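Histidine kinase (PDB 6NB0) probably uses ATP to phosphorylate a histidine of a protein substrate, acting as the sensor kinase of a phosphorelay. Local coordinates at residues F133-L138 / Q167-D172; V197-D202 / A210-Q215; A54-D59 / L251-R256; A264-E269 / T277-A282. One frame throughout, in Å; residues are numbered along the deposited sequence. Where two conformers were deposited one is given.

Contact 1 (F133-L138 / Q167-D172); sequences FALRPL and QQMDGD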
loop_
_atom_site.group_PDB
_atom_site.type_symbol
_atom_site.label_atom_id
_atom_site.label_comp_id
_atom_site.label_asym_id
_atom_site.label_seq_id
_atom_site.Cartn_x
_atom_site.Cartn_y
_atom_site.Cartn_z
ATOM N N PHE A 133 5.090 -23.880 7.047
ATOM C CA PHE A 133 3.764 -23.695 7.620
ATOM C C PHE A 133 2.818 -24.698 6.983
ATOM O O PHE A 133 3.065 -25.213 5.885
ATOM C CB PHE A 133 3.223 -22.260 7.407
ATOM C CG PHE A 133 2.942 -21.945 5.970
ATOM C CD1 PHE A 133 1.686 -22.186 5.424
ATOM C CD2 PHE A 133 3.947 -21.446 5.151
ATOM C CE1 PHE A 133 1.426 -21.929 4.089
ATOM C CE2 PHE A 133 3.697 -21.184 3.800
ATOM C CZ PHE A 133 2.443 -21.417 3.275
ATOM N N ALA A 134 1.705 -24.929 7.667
ATOM C CA ALA A 134 0.674 -25.845 7.193
ATOM C C ALA A 134 -0.202 -25.192 6.120
ATOM O O ALA A 134 -0.785 -24.121 6.327
ATOM C CB ALA A 134 -0.169 -26.322 8.381
ATOM N N LEU A 135 -0.296 -25.860 4.962
ATOM C CA LEU A 135 -1.037 -25.317 3.826
ATOM C C LEU A 135 -2.539 -25.301 4.076
ATOM O O LEU A 135 -3.224 -24.343 3.709
ATOM C CB LEU A 135 -0.728 -26.139 2.568
ATOM C CG LEU A 135 0.598 -25.766 1.882
ATOM C CD1 LEU A 135 1.023 -26.840 0.851
ATOM C CD2 LEU A 135 0.437 -24.391 1.217
ATOM N N ARG A 136 -3.080 -26.363 4.673
ATOM C CA ARG A 136 -4.544 -26.425 4.750
ATOM C C ARG A 136 -5.144 -25.353 5.668
ATOM O O ARG A 136 -6.158 -24.742 5.297
ATOM C CB ARG A 136 -4.991 -27.818 5.190
ATOM C CG ARG A 136 -6.493 -27.924 5.430
ATOM C CD ARG A 136 -7.269 -27.611 4.160
ATOM N NE ARG A 136 -8.717 -27.778 4.313
ATOM C CZ ARG A 136 -9.357 -28.936 4.144
ATOM N NH1 ARG A 136 -8.676 -30.042 3.836
ATOM N NH2 ARG A 136 -10.678 -28.994 4.280
ATOM N N PRO A 137 -4.588 -25.082 6.862
ATOM C CA PRO A 137 -5.116 -23.947 7.637
ATOM C C PRO A 137 -4.993 -22.624 6.905
ATOM O O PRO A 137 -5.840 -21.736 7.088
ATOM C CB PRO A 137 -4.276 -23.966 8.923
ATOM C CG PRO A 137 -3.811 -25.421 9.062
ATOM C CD PRO A 137 -3.541 -25.800 7.617
ATOM N N LEU A 138 -3.979 -22.467 6.048
ATOM C CA LEU A 138 -3.918 -21.239 5.247
ATOM C C LEU A 138 -5.090 -21.140 4.268
ATOM O O LEU A 138 -5.687 -20.065 4.105
ATOM C CB LEU A 138 -2.579 -21.159 4.506
ATOM C CG LEU A 138 -2.501 -19.936 3.589
ATOM C CD1 LEU A 138 -2.702 -18.642 4.370
ATOM C CD2 LEU A 138 -1.175 -19.912 2.822
ATOM N N GLN A 167 -0.033 -31.328 4.661
ATOM C CA GLN A 167 1.106 -30.877 3.864
ATOM C C GLN A 167 1.621 -29.533 4.353
ATOM O O GLN A 167 0.847 -28.660 4.736
ATOM C CB GLN A 167 0.719 -30.747 2.384
ATOM C CG GLN A 167 0.651 -32.078 1.647
ATOM C CD GLN A 167 -0.693 -32.788 1.807
ATOM O OE1 GLN A 167 -1.550 -32.374 2.599
ATOM N NE2 GLN A 167 -0.882 -33.858 1.040
ATOM N N GLN A 168 2.936 -29.369 4.316
ATOM C CA GLN A 168 3.569 -28.108 4.662
ATOM C C GLN A 168 4.318 -27.539 3.465
ATOM O O GLN A 168 4.675 -28.250 2.513
ATOM C CB GLN A 168 4.545 -28.282 5.837
ATOM C CG GLN A 168 3.875 -28.807 7.120
ATOM C CD GLN A 168 3.957 -27.808 8.270
ATOM O OE1 GLN A 168 4.943 -27.075 8.394
ATOM N NE2 GLN A 168 2.927 -27.779 9.117
ATOM N N MET A 169 4.592 -26.242 3.557
ATOM C CA MET A 169 5.336 -25.510 2.545
ATOM C C MET A 169 6.293 -24.556 3.238
ATOM O O MET A 169 5.894 -23.847 4.164
ATOM C CB MET A 169 4.383 -24.721 1.641
ATOM C CG MET A 169 5.048 -23.671 0.777
ATOM S SD MET A 169 3.834 -22.848 -0.281
ATOM C CE MET A 169 4.940 -22.130 -1.490
ATOM N N ASP A 170 7.537 -24.522 2.770
ATOM C CA ASP A 170 8.530 -23.549 3.230
ATOM C C ASP A 170 8.316 -22.300 2.383
ATOM O O ASP A 170 8.834 -22.177 1.279
ATOM C CB ASP A 170 9.939 -24.109 3.087
ATOM C CG ASP A 170 11.012 -23.156 3.622
ATOM O OD1 ASP A 170 10.697 -22.327 4.505
ATOM O OD2 ASP A 170 12.164 -23.233 3.144
ATOM N N GLY A 171 7.523 -21.364 2.893
ATOM C CA GLY A 171 7.161 -20.201 2.111
ATOM C C GLY A 171 6.992 -18.977 2.986
ATOM O O GLY A 171 7.134 -19.027 4.211
ATOM N N ASP A 172 6.682 -17.862 2.336
ATOM C CA ASP A 172 6.431 -16.609 3.052
ATOM C C ASP A 172 4.940 -16.613 3.352
ATOM O O ASP A 172 4.125 -16.232 2.513
ATOM C CB ASP A 172 6.850 -15.415 2.206
ATOM C CG ASP A 172 6.712 -14.091 2.933
ATOM O OD1 ASP A 172 5.798 -13.943 3.760
ATOM O OD2 ASP A 172 7.516 -13.181 2.661
HETATM O O HOH W 1 -1.783 -28.606 5.723
#
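The ring of F133 meets the second strand obliquely through CD2, which lies 3.2 Å from M169 O, while G171 CA sits at its edge, in the ring plane. M169 reaches the same ring from alongside: SD is 5.2 Å from the F133 ring centroid, 60° off its normal, an oblique Met-aromatic contact. With chi1 of 67°, F133 CG stands between its own backbone N and carbonyl carbon, which lays the ring beside G171; having no side chain, this glycine lets the ring edge approach the backbone. The second flat group, the Q168 amide, folds back at chi2 along the F133-A134 peptide, NE2 lying 3.5 Å from A134 CB, where a small methyl leaves it room.

F133 and M169 form a hydrogen-bonded antiparallel pair in a two-stranded sheet separate from the large mixed one, with M169 N to F133 O at 3.0 Å. One step further the chain turns into helix 135-154, and L135 N is held by Q167 O, also at 3.0 Å, with a nearly straight N-H (173°). Q167 O also accepts a water proton, and that water in turn accepts from R136 N. L135 then lays CG 3.9 Å from M169 CB, and L208 joins both side chains from strand 207-214. D172 OD1 caps R175 N at the start of helix 173-189.

Chemically, the Q167 carbonyl, just before strand 168-171, serves L135 N directly and R136 N through water at the helix start, while flexible methionine and branched leucine pack on the apolar side of the sheet with the phenylalanine.

Contact 2 (V197-D202 / A210-Q215); sequences VTLDAD and ATVSWQ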
loop_
_atom_site.group_PDB
_atom_site.type_symbol
_atom_site.label_atom_id
_atom_site.label_comp_id
_atom_site.label_asym_id
_atom_site.label_seq_id
_atom_site.Cartn_x
_atom_site.Cartn_y
_atom_site.Cartn_z
ATOM N N VAL A 197 -17.864 -19.327 -6.244
ATOM C CA VAL A 197 -16.427 -19.169 -6.494
ATOM C C VAL A 197 -15.697 -20.330 -5.835
ATOM O O VAL A 197 -15.848 -20.562 -4.632
ATOM C CB VAL A 197 -15.913 -17.816 -5.968
ATOM C CG1 VAL A 197 -14.372 -17.727 -6.097
ATOM C CG2 VAL A 197 -16.590 -16.655 -6.740
ATOM N N THR A 198 -14.921 -21.082 -6.613
ATOM C CA THR A 198 -14.254 -22.273 -6.097
ATOM C C THR A 198 -12.752 -22.031 -6.058
ATOM O O THR A 198 -12.162 -21.635 -7.072
ATOM C CB THR A 198 -14.571 -23.493 -6.968
ATOM O OG1 THR A 198 -15.973 -23.776 -6.909
ATOM C CG2 THR A 198 -13.753 -24.723 -6.524
ATOM N N LEU A 199 -12.141 -22.270 -4.893
ATOM C CA LEU A 199 -10.691 -22.332 -4.758
ATOM C C LEU A 199 -10.276 -23.800 -4.789
ATOM O O LEU A 199 -10.680 -24.574 -3.908
ATOM C CB LEU A 199 -10.256 -21.670 -3.447
ATOM C CG LEU A 199 -8.772 -21.790 -3.057
ATOM C CD1 LEU A 199 -7.881 -21.193 -4.134
ATOM C CD2 LEU A 199 -8.537 -21.077 -1.733
ATOM N N ASP A 200 -9.530 -24.194 -5.822
ATOM C CA ASP A 200 -8.933 -25.530 -5.927
ATOM C C ASP A 200 -7.466 -25.414 -5.540
ATOM O O ASP A 200 -6.787 -24.501 -6.017
ATOM C CB ASP A 200 -8.996 -26.073 -7.361
ATOM C CG ASP A 200 -10.376 -26.481 -7.779
ATOM O OD1 ASP A 200 -11.230 -26.690 -6.906
ATOM O OD2 ASP A 200 -10.597 -26.613 -8.995
ATOM N N ALA A 201 -6.962 -26.336 -4.717
ATOM C CA ALA A 201 -5.545 -26.242 -4.350
ATOM C C ALA A 201 -4.971 -27.623 -4.098
ATOM O O ALA A 201 -5.625 -28.463 -3.480
ATOM C CB ALA A 201 -5.337 -25.378 -3.103
ATOM N N ASP A 202 -3.743 -27.851 -4.563
ATOM C CA ASP A 202 -3.072 -29.140 -4.397
ATOM C C ASP A 202 -1.575 -28.899 -4.541
ATOM O O ASP A 202 -1.135 -27.814 -4.937
ATOM C CB ASP A 202 -3.590 -30.167 -5.421
ATOM C CG ASP A 202 -3.390 -31.623 -4.980
ATOM O OD1 ASP A 202 -2.791 -31.880 -3.907
ATOM O OD2 ASP A 202 -3.829 -32.527 -5.728
ATOM N N ALA A 210 -2.762 -23.296 -6.960
ATOM C CA ALA A 210 -4.037 -22.784 -6.456
ATOM C C ALA A 210 -4.763 -22.130 -7.618
ATOM O O ALA A 210 -4.194 -21.263 -8.294
ATOM C CB ALA A 210 -3.831 -21.769 -5.328
ATOM N N THR A 211 -6.009 -22.544 -7.855
ATOM C CA THR A 211 -6.800 -22.031 -8.966
ATOM C C THR A 211 -8.146 -21.588 -8.426
ATOM O O THR A 211 -8.775 -22.321 -7.655
ATOM C CB THR A 211 -6.993 -23.094 -10.055
ATOM O OG1 THR A 211 -5.715 -23.432 -10.606
ATOM C CG2 THR A 211 -7.900 -22.562 -11.159
ATOM N N VAL A 212 -8.571 -20.385 -8.803
ATOM C CA VAL A 212 -9.915 -19.906 -8.501
ATOM C C VAL A 212 -10.693 -19.934 -9.811
ATOM O O VAL A 212 -10.213 -19.421 -10.828
ATOM C CB VAL A 212 -9.892 -18.504 -7.869
ATOM C CG1 VAL A 212 -11.289 -17.936 -7.790
ATOM C CG2 VAL A 212 -9.273 -18.546 -6.463
ATOM N N SER A 213 -11.853 -20.598 -9.813
ATOM C CA SER A 213 -12.669 -20.695 -11.012
ATOM C C SER A 213 -14.096 -20.284 -10.692
ATOM O O SER A 213 -14.619 -20.589 -9.615
ATOM C CB SER A 213 -12.642 -22.108 -11.618
ATOM O OG SER A 213 -13.137 -23.080 -10.719
ATOM N N TRP A 214 -14.717 -19.570 -11.630
ATOM C CA TRP A 214 -16.050 -19.031 -11.373
ATOM C C TRP A 214 -16.665 -18.535 -12.666
ATOM O O TRP A 214 -15.954 -18.211 -13.624
ATOM C CB TRP A 214 -15.993 -17.888 -10.341
ATOM C CG TRP A 214 -15.590 -16.534 -10.862
ATOM C CD1 TRP A 214 -16.394 -15.430 -10.973
ATOM C CD2 TRP A 214 -14.271 -16.111 -11.285
ATOM N NE1 TRP A 214 -15.666 -14.352 -11.451
ATOM C CE2 TRP A 214 -14.368 -14.746 -11.659
ATOM C CE3 TRP A 214 -13.030 -16.751 -11.397
ATOM C CZ2 TRP A 214 -13.264 -14.009 -12.119
ATOM C CZ3 TRP A 214 -11.935 -16.019 -11.856
ATOM C CH2 TRP A 214 -12.059 -14.668 -12.212
ATOM N N GLN A 215 -17.999 -18.503 -12.692
ATOM C CA GLN A 215 -18.719 -17.876 -13.794
ATOM C C GLN A 215 -18.744 -16.368 -13.560
ATOM O O GLN A 215 -19.376 -15.888 -12.615
ATOM C CB GLN A 215 -20.134 -18.448 -13.907
ATOM C CG GLN A 215 -20.690 -18.321 -15.304
ATOM C CD GLN A 215 -20.039 -19.290 -16.280
ATOM O OE1 GLN A 215 -19.985 -19.029 -17.481
ATOM N NE2 GLN A 215 -19.549 -20.419 -15.766
HETATM O O HOH W 2 -17.226 -22.555 -8.931
#
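V197 and V212 make the tightest side-chain meeting here, CG1 to CG1 at 3.5 Å, their branches crossing. V197 sends its other methyl, CG2, to within 3.9 Å of W214 CB, the two side chains lying side by side. L199 places CG anti to its backbone N (chi1 173°), which carries CD1 across to V212 CG2 at 3.8 Å and leaves it 4.3 Å from A210 CB; beta-branched valines and small alanines suit this buried, close-set face.

Behind these contacts, four backbone hydrogen bonds fix the register of the antiparallel hairpin. T198 and S213 exchange two, as do D200 and T211, the shortest being D200 N to T211 O at 2.7 Å. T198, D200, T211 and S213 turn to the other, more exposed face, where polar side chains can meet solvent: a water lies 2.7 Å from T198 OG1 and donates weakly to S213 O.

Further out, D200 OD1 accepts from N161 ND2, and the W214 indole NE1 donates to A190 O. The mixed sheet is consistent with the ATP-binding alpha/beta domain of histidine kinases: strands 157-161 and 276-283 flank the hairpin, and helix 173-189 packs A187 and L183 against the V197 and V212 face.

Contact 3 (A54-D59 / L251-R256); sequences ALFMRD and LALCKR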
loop_
_atom_site.group_PDB
_atom_site.type_symbol
_atom_site.label_atom_id
_atom_site.label_comp_id
_atom_site.label_asym_id
_atom_site.label_seq_id
_atom_site.Cartn_x
_atom_site.Cartn_y
_atom_site.Cartn_z
ATOM N N ALA A 54 -3.340 -2.615 -2.837
ATOM C CA ALA A 54 -3.166 -1.322 -3.490
ATOM C C ALA A 54 -1.697 -0.960 -3.589
ATOM O O ALA A 54 -1.259 -0.340 -4.574
ATOM C CB ALA A 54 -3.924 -0.246 -2.716
ATOM N N LEU A 55 -0.935 -1.320 -2.560
ATOM C CA LEU A 55 0.512 -1.115 -2.578
ATOM C C LEU A 55 1.139 -1.799 -3.785
ATOM O O LEU A 55 1.895 -1.179 -4.545
ATOM C CB LEU A 55 1.115 -1.663 -1.277
ATOM C CG LEU A 55 2.591 -2.048 -1.222
ATOM C CD1 LEU A 55 3.365 -0.829 -1.583
ATOM C CD2 LEU A 55 2.957 -2.492 0.192
ATOM N N PHE A 56 0.869 -3.091 -3.953
ATOM C CA PHE A 56 1.473 -3.824 -5.053
ATOM C C PHE A 56 0.959 -3.321 -6.386
ATOM O O PHE A 56 1.698 -3.336 -7.375
ATOM C CB PHE A 56 1.210 -5.325 -4.904
ATOM C CG PHE A 56 2.126 -5.993 -3.916
ATOM C CD1 PHE A 56 1.928 -5.839 -2.543
ATOM C CD2 PHE A 56 3.219 -6.724 -4.353
ATOM C CE1 PHE A 56 2.785 -6.420 -1.637
ATOM C CE2 PHE A 56 4.080 -7.310 -3.450
ATOM C CZ PHE A 56 3.869 -7.157 -2.090
ATOM N N MET A 57 -0.298 -2.858 -6.434
ATOM C CA MET A 57 -0.785 -2.285 -7.688
ATOM C C MET A 57 -0.002 -1.029 -8.061
ATOM O O MET A 57 0.277 -0.808 -9.244
ATOM C CB MET A 57 -2.282 -1.973 -7.611
ATOM C CG MET A 57 -2.826 -1.576 -8.980
ATOM S SD MET A 57 -4.608 -1.187 -8.914
ATOM C CE MET A 57 -4.490 0.568 -8.866
ATOM N N ARG A 58 0.371 -0.201 -7.073
ATOM C CA ARG A 58 1.183 0.981 -7.385
ATOM C C ARG A 58 2.589 0.601 -7.845
ATOM O O ARG A 58 3.161 1.290 -8.697
ATOM C CB ARG A 58 1.283 1.930 -6.184
ATOM C CG ARG A 58 -0.038 2.306 -5.451
ATOM C CD ARG A 58 -0.959 3.139 -6.292
ATOM N NE ARG A 58 -2.096 3.773 -5.570
ATOM C CZ ARG A 58 -3.223 3.138 -5.223
ATOM N NH1 ARG A 58 -3.353 1.837 -5.454
ATOM N NH2 ARG A 58 -4.227 3.789 -4.636
ATOM N N ASP A 59 3.165 -0.466 -7.280
ATOM C CA ASP A 59 4.445 -0.991 -7.778
ATOM C C ASP A 59 4.323 -1.424 -9.228
ATOM O O ASP A 59 5.205 -1.161 -10.056
ATOM C CB ASP A 59 4.891 -2.193 -6.954
ATOM C CG ASP A 59 5.546 -1.811 -5.668
ATOM O OD1 ASP A 59 5.886 -0.621 -5.520
ATOM O OD2 ASP A 59 5.738 -2.712 -4.820
ATOM N N LEU A 251 -4.366 -7.215 -9.808
ATOM C CA LEU A 251 -3.876 -8.551 -9.467
ATOM C C LEU A 251 -2.357 -8.587 -9.285
ATOM O O LEU A 251 -1.782 -9.669 -9.124
ATOM C CB LEU A 251 -4.320 -9.571 -10.533
ATOM C CG LEU A 251 -5.826 -9.882 -10.450
ATOM C CD1 LEU A 251 -6.376 -10.610 -11.685
ATOM C CD2 LEU A 251 -6.183 -10.646 -9.174
ATOM N N ALA A 252 -1.707 -7.425 -9.320
ATOM C CA ALA A 252 -0.258 -7.351 -9.224
ATOM C C ALA A 252 0.285 -8.138 -8.030
ATOM O O ALA A 252 1.335 -8.787 -8.133
ATOM C CB ALA A 252 0.161 -5.889 -9.131
ATOM N N LEU A 253 -0.403 -8.076 -6.881
ATOM C CA LEU A 253 0.086 -8.788 -5.699
ATOM C C LEU A 253 0.204 -10.291 -5.958
ATOM O O LEU A 253 1.210 -10.907 -5.599
ATOM C CB LEU A 253 -0.821 -8.519 -4.492
ATOM C CG LEU A 253 -0.247 -8.924 -3.124
ATOM C CD1 LEU A 253 -0.900 -8.093 -2.012
ATOM C CD2 LEU A 253 -0.479 -10.381 -2.828
ATOM N N CYS A 254 -0.825 -10.905 -6.559
ATOM C CA CYS A 254 -0.734 -12.326 -6.931
ATOM C C CYS A 254 0.481 -12.616 -7.813
ATOM O O CYS A 254 1.217 -13.584 -7.586
ATOM C CB CYS A 254 -2.007 -12.758 -7.665
ATOM S SG CYS A 254 -3.505 -12.505 -6.683
ATOM N N LYS A 255 0.674 -11.813 -8.853
ATOM C CA LYS A 255 1.794 -12.029 -9.768
ATOM C C LYS A 255 3.134 -11.854 -9.058
ATOM O O LYS A 255 4.052 -12.678 -9.219
ATOM C CB LYS A 255 1.687 -11.062 -10.949
ATOM C CG LYS A 255 2.837 -11.175 -11.969
ATOM C CD LYS A 255 2.616 -10.215 -13.136
ATOM C CE LYS A 255 3.712 -10.362 -14.199
ATOM N NZ LYS A 255 4.929 -9.618 -13.812
ATOM N N ARG A 256 3.274 -10.775 -8.280
ATOM C CA ARG A 256 4.544 -10.513 -7.607
ATOM C C ARG A 256 4.888 -11.624 -6.625
ATOM O O ARG A 256 6.042 -12.067 -6.551
ATOM C CB ARG A 256 4.481 -9.168 -6.882
ATOM C CG ARG A 256 4.929 -7.988 -7.726
ATOM C CD ARG A 256 6.387 -8.114 -8.070
ATOM N NE ARG A 256 7.173 -6.976 -7.608
ATOM C CZ ARG A 256 8.430 -7.067 -7.192
ATOM N NH1 ARG A 256 9.026 -8.253 -7.165
ATOM N NH2 ARG A 256 9.086 -5.977 -6.796
#
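F56 leads this helix-on-helix packing, in which helix 44-68, of the HisKA (phospho-acceptor) region, crosses the start of helix 252-260 at 76°, the short segment axes 8.6 Å apart. Its chi1 of -79° puts CG beside the backbone N and swings the ring onto the second helix. L253 CG then sits over one face, 4.0 Å from the F56 ring centroid and 20° off its normal, a CH-pi contact. The F56 carbonyl is met by A252, whose CB comes to 3.5 Å of F56 O; the small methyl allows the backbones to close in. M57 follows with its backbone, CA lying 4.0 Å from A252 CB; its side chain packs on W249.

R58 faces the other way, forming salt bridges with E231 and, in the second subunit, with D59 and E122, so one helix serves both this packing and the dimer. D59 has its CB directed toward helix 252-260, yet its carboxylate pairs with R58 of the second subunit.

In the conformer given, R256 NH2 donates to T123 OG1; the aliphatic root of R256 is what touches the ring, CB approaching the F56 edge at 3.7 Å from CD2.

Contact 4 (A264-E269 / T277-A282); sequences AFEQGE and TLKFRA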
loop_
_atom_site.group_PDB
_atom_site.type_symbol
_atom_site.label_atom_id
_atom_site.label_comp_id
_atom_site.label_asym_id
_atom_site.label_seq_id
_atom_site.Cartn_x
_atom_site.Cartn_y
_atom_site.Cartn_z
ATOM N N ALA A 264 4.395 -18.649 -10.842
ATOM C CA ALA A 264 3.805 -17.969 -11.982
ATOM C C ALA A 264 2.353 -17.666 -11.667
ATOM O O ALA A 264 1.730 -18.331 -10.832
ATOM C CB ALA A 264 3.901 -18.819 -13.260
ATOM N N PHE A 265 1.809 -16.677 -12.376
ATOM C CA PHE A 265 0.402 -16.319 -12.194
ATOM C C PHE A 265 -0.231 -16.099 -13.562
ATOM O O PHE A 265 0.389 -15.500 -14.439
ATOM C CB PHE A 265 0.275 -15.059 -11.343
ATOM C CG PHE A 265 -1.125 -14.534 -11.273
ATOM C CD1 PHE A 265 -2.082 -15.222 -10.573
ATOM C CD2 PHE A 265 -1.488 -13.370 -11.959
ATOM C CE1 PHE A 265 -3.400 -14.756 -10.521
ATOM C CE2 PHE A 265 -2.809 -12.904 -11.917
ATOM C CZ PHE A 265 -3.759 -13.590 -11.191
ATOM N N GLU A 266 -1.440 -16.621 -13.766
ATOM C CA GLU A 266 -2.128 -16.475 -15.042
ATOM C C GLU A 266 -3.543 -15.996 -14.773
ATOM O O GLU A 266 -4.291 -16.649 -14.028
ATOM C CB GLU A 266 -2.147 -17.792 -15.829
ATOM C CG GLU A 266 -0.769 -18.343 -16.137
ATOM C CD GLU A 266 -0.802 -19.512 -17.097
ATOM O OE1 GLU A 266 -1.618 -20.435 -16.895
ATOM O OE2 GLU A 266 -0.019 -19.497 -18.064
ATOM N N GLN A 267 -3.899 -14.861 -15.373
ATOM C CA GLN A 267 -5.262 -14.349 -15.353
ATOM C C GLN A 267 -5.926 -14.714 -16.678
ATOM O O GLN A 267 -5.524 -14.221 -17.745
ATOM C CB GLN A 267 -5.273 -12.837 -15.127
ATOM C CG GLN A 267 -6.672 -12.266 -15.065
ATOM C CD GLN A 267 -6.685 -10.774 -15.127
ATOM O OE1 GLN A 267 -5.628 -10.132 -15.169
ATOM N NE2 GLN A 267 -7.888 -10.193 -15.162
ATOM N N GLY A 268 -6.911 -15.613 -16.629
ATOM C CA GLY A 268 -7.649 -15.932 -17.837
ATOM C C GLY A 268 -8.566 -14.786 -18.233
ATOM O O GLY A 268 -8.783 -13.824 -17.487
ATOM N N GLU A 269 -9.135 -14.901 -19.421
ATOM C CA GLU A 269 -10.094 -13.894 -19.846
ATOM C C GLU A 269 -11.418 -14.096 -19.109
ATOM O O GLU A 269 -11.643 -15.113 -18.442
ATOM C CB GLU A 269 -10.288 -13.934 -21.360
ATOM C CG GLU A 269 -11.041 -15.146 -21.868
ATOM C CD GLU A 269 -11.496 -15.003 -23.315
ATOM O OE1 GLU A 269 -11.652 -13.857 -23.796
ATOM O OE2 GLU A 269 -11.698 -16.044 -23.974
ATOM N N THR A 277 -10.840 -18.323 -14.878
ATOM C CA THR A 277 -9.872 -18.865 -13.944
ATOM C C THR A 277 -8.794 -17.841 -13.656
ATOM O O THR A 277 -8.406 -17.057 -14.530
ATOM C CB THR A 277 -9.193 -20.134 -14.487
ATOM O OG1 THR A 277 -8.428 -19.802 -15.653
ATOM C CG2 THR A 277 -10.225 -21.200 -14.839
ATOM N N LEU A 278 -8.298 -17.883 -12.423
ATOM C CA LEU A 278 -7.016 -17.308 -12.028
ATOM C C LEU A 278 -6.155 -18.466 -11.544
ATOM O O LEU A 278 -6.612 -19.267 -10.713
ATOM C CB LEU A 278 -7.183 -16.286 -10.896
ATOM C CG LEU A 278 -8.183 -15.134 -11.104
ATOM C CD1 LEU A 278 -8.270 -14.238 -9.854
ATOM C CD2 LEU A 278 -7.799 -14.290 -12.352
ATOM N N LYS A 279 -4.935 -18.580 -12.059
ATOM C CA LYS A 279 -4.083 -19.717 -11.733
ATOM C C LYS A 279 -2.825 -19.180 -11.070
ATOM O O LYS A 279 -2.114 -18.354 -11.658
ATOM C CB LYS A 279 -3.727 -20.543 -12.968
ATOM C CG LYS A 279 -4.937 -21.287 -13.588
ATOM C CD LYS A 279 -4.511 -22.053 -14.830
ATOM C CE LYS A 279 -5.714 -22.596 -15.560
ATOM N NZ LYS A 279 -5.298 -23.525 -16.666
ATOM N N PHE A 280 -2.550 -19.675 -9.867
ATOM C CA PHE A 280 -1.400 -19.288 -9.055
ATOM C C PHE A 280 -0.510 -20.516 -8.853
ATOM O O PHE A 280 -1.004 -21.602 -8.535
ATOM C CB PHE A 280 -1.916 -18.701 -7.724
ATOM C CG PHE A 280 -0.831 -18.293 -6.748
ATOM C CD1 PHE A 280 -0.292 -19.216 -5.861
ATOM C CD2 PHE A 280 -0.384 -16.977 -6.698
ATOM C CE1 PHE A 280 0.698 -18.826 -4.942
ATOM C CE2 PHE A 280 0.617 -16.586 -5.783
ATOM C CZ PHE A 280 1.146 -17.507 -4.916
ATOM N N ARG A 281 0.801 -20.366 -9.071
ATOM C CA ARG A 281 1.739 -21.436 -8.758
ATOM C C ARG A 281 2.913 -20.872 -7.973
ATOM O O ARG A 281 3.384 -19.767 -8.258
ATOM C CB ARG A 281 2.346 -22.116 -10.011
ATOM C CG ARG A 281 1.429 -22.724 -11.034
ATOM C CD ARG A 281 2.311 -23.463 -12.083
ATOM N NE ARG A 281 3.334 -22.617 -12.719
ATOM C CZ ARG A 281 4.641 -22.635 -12.431
ATOM N NH1 ARG A 281 5.117 -23.454 -11.503
ATOM N NH2 ARG A 281 5.483 -21.831 -13.073
ATOM N N ALA A 282 3.427 -21.666 -7.036
ATOM C CA ALA A 282 4.572 -21.266 -6.225
ATOM C C ALA A 282 5.414 -22.499 -5.967
ATOM O O ALA A 282 4.866 -23.585 -5.775
ATOM C CB ALA A 282 4.120 -20.618 -4.897
HETATM O O HOH W 3 -5.949 -18.730 -15.673
HETATM O O HOH W 4 -10.059 -14.591 -15.383
HETATM O O HOH W 5 -10.447 -17.503 -17.748
#
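R281 lays its guanidinium over A264, with NH2 3.4 Å from A264 CB and the A264 backbone N above one face of the flat group. Its chain bends at chi3 to bring this about, and the small alanine leaves space for the planar head. One pair along, on the other face of the hairpin, F265 holds CG anti to its backbone N (chi1 172°); this brings the ring alongside L278, CD1 lying 3.3 Å from K279 O and CE1 4.1 Å from L278 CB, while F280 CA is at the ring edge. Q267 runs extended beside L278, its CG 3.6 Å from L278 CD2, so that its aliphatic part packs with leucine and its amide reaches on to accept from S248 N.

The antiparallel backbone, at the edge of the mixed sheet of the probable ATP-binding domain, is joined by five hydrogen bonds. A264 and R281 exchange two, though A264 N approaches R281 O from above the carbonyl plane; E266 and K279 exchange two more, and G268 N closes the series on T277 O at 3.0 Å. Waters extend the ladder where the strands end: one donates to E269 O and accepts from T277 N.

On the exposed face, in the conformer given, E266 OE1 is 4.8 Å from K279 NZ, too far for a salt bridge. Helices 173-189 and 252-260 cover the side of F265 and F280.

The chemistry thus divides by face: phenylalanines and leucine build the hydrophobic side beneath the helices, while E266, K279 and R281 put their charged ends on the exposed side, where any attraction between the first two is probably mild.

Contacts 2 and 4 are neighbouring hairpins of one five-stranded sheet, their centres about 10 Å apart; strands 207-214 and 276-283 are probably hydrogen-bonded directly, A210 O lying 2.8 Å from F280 N. Contact 3 sits about 14 Å, centre to centre, from contact 4 and touches it, K255 CA being 3.7 Å from F265 CB, so the helix that receives F56 also rests on the edge strand 264-267. Contact 1 forms a separate small sheet and meets contact 4 at M169 CE and A282 CB, 3.8 Å apart. Contact 3 brings together distant parts of the chain, and contacts 1 and 2 are nested within its loop.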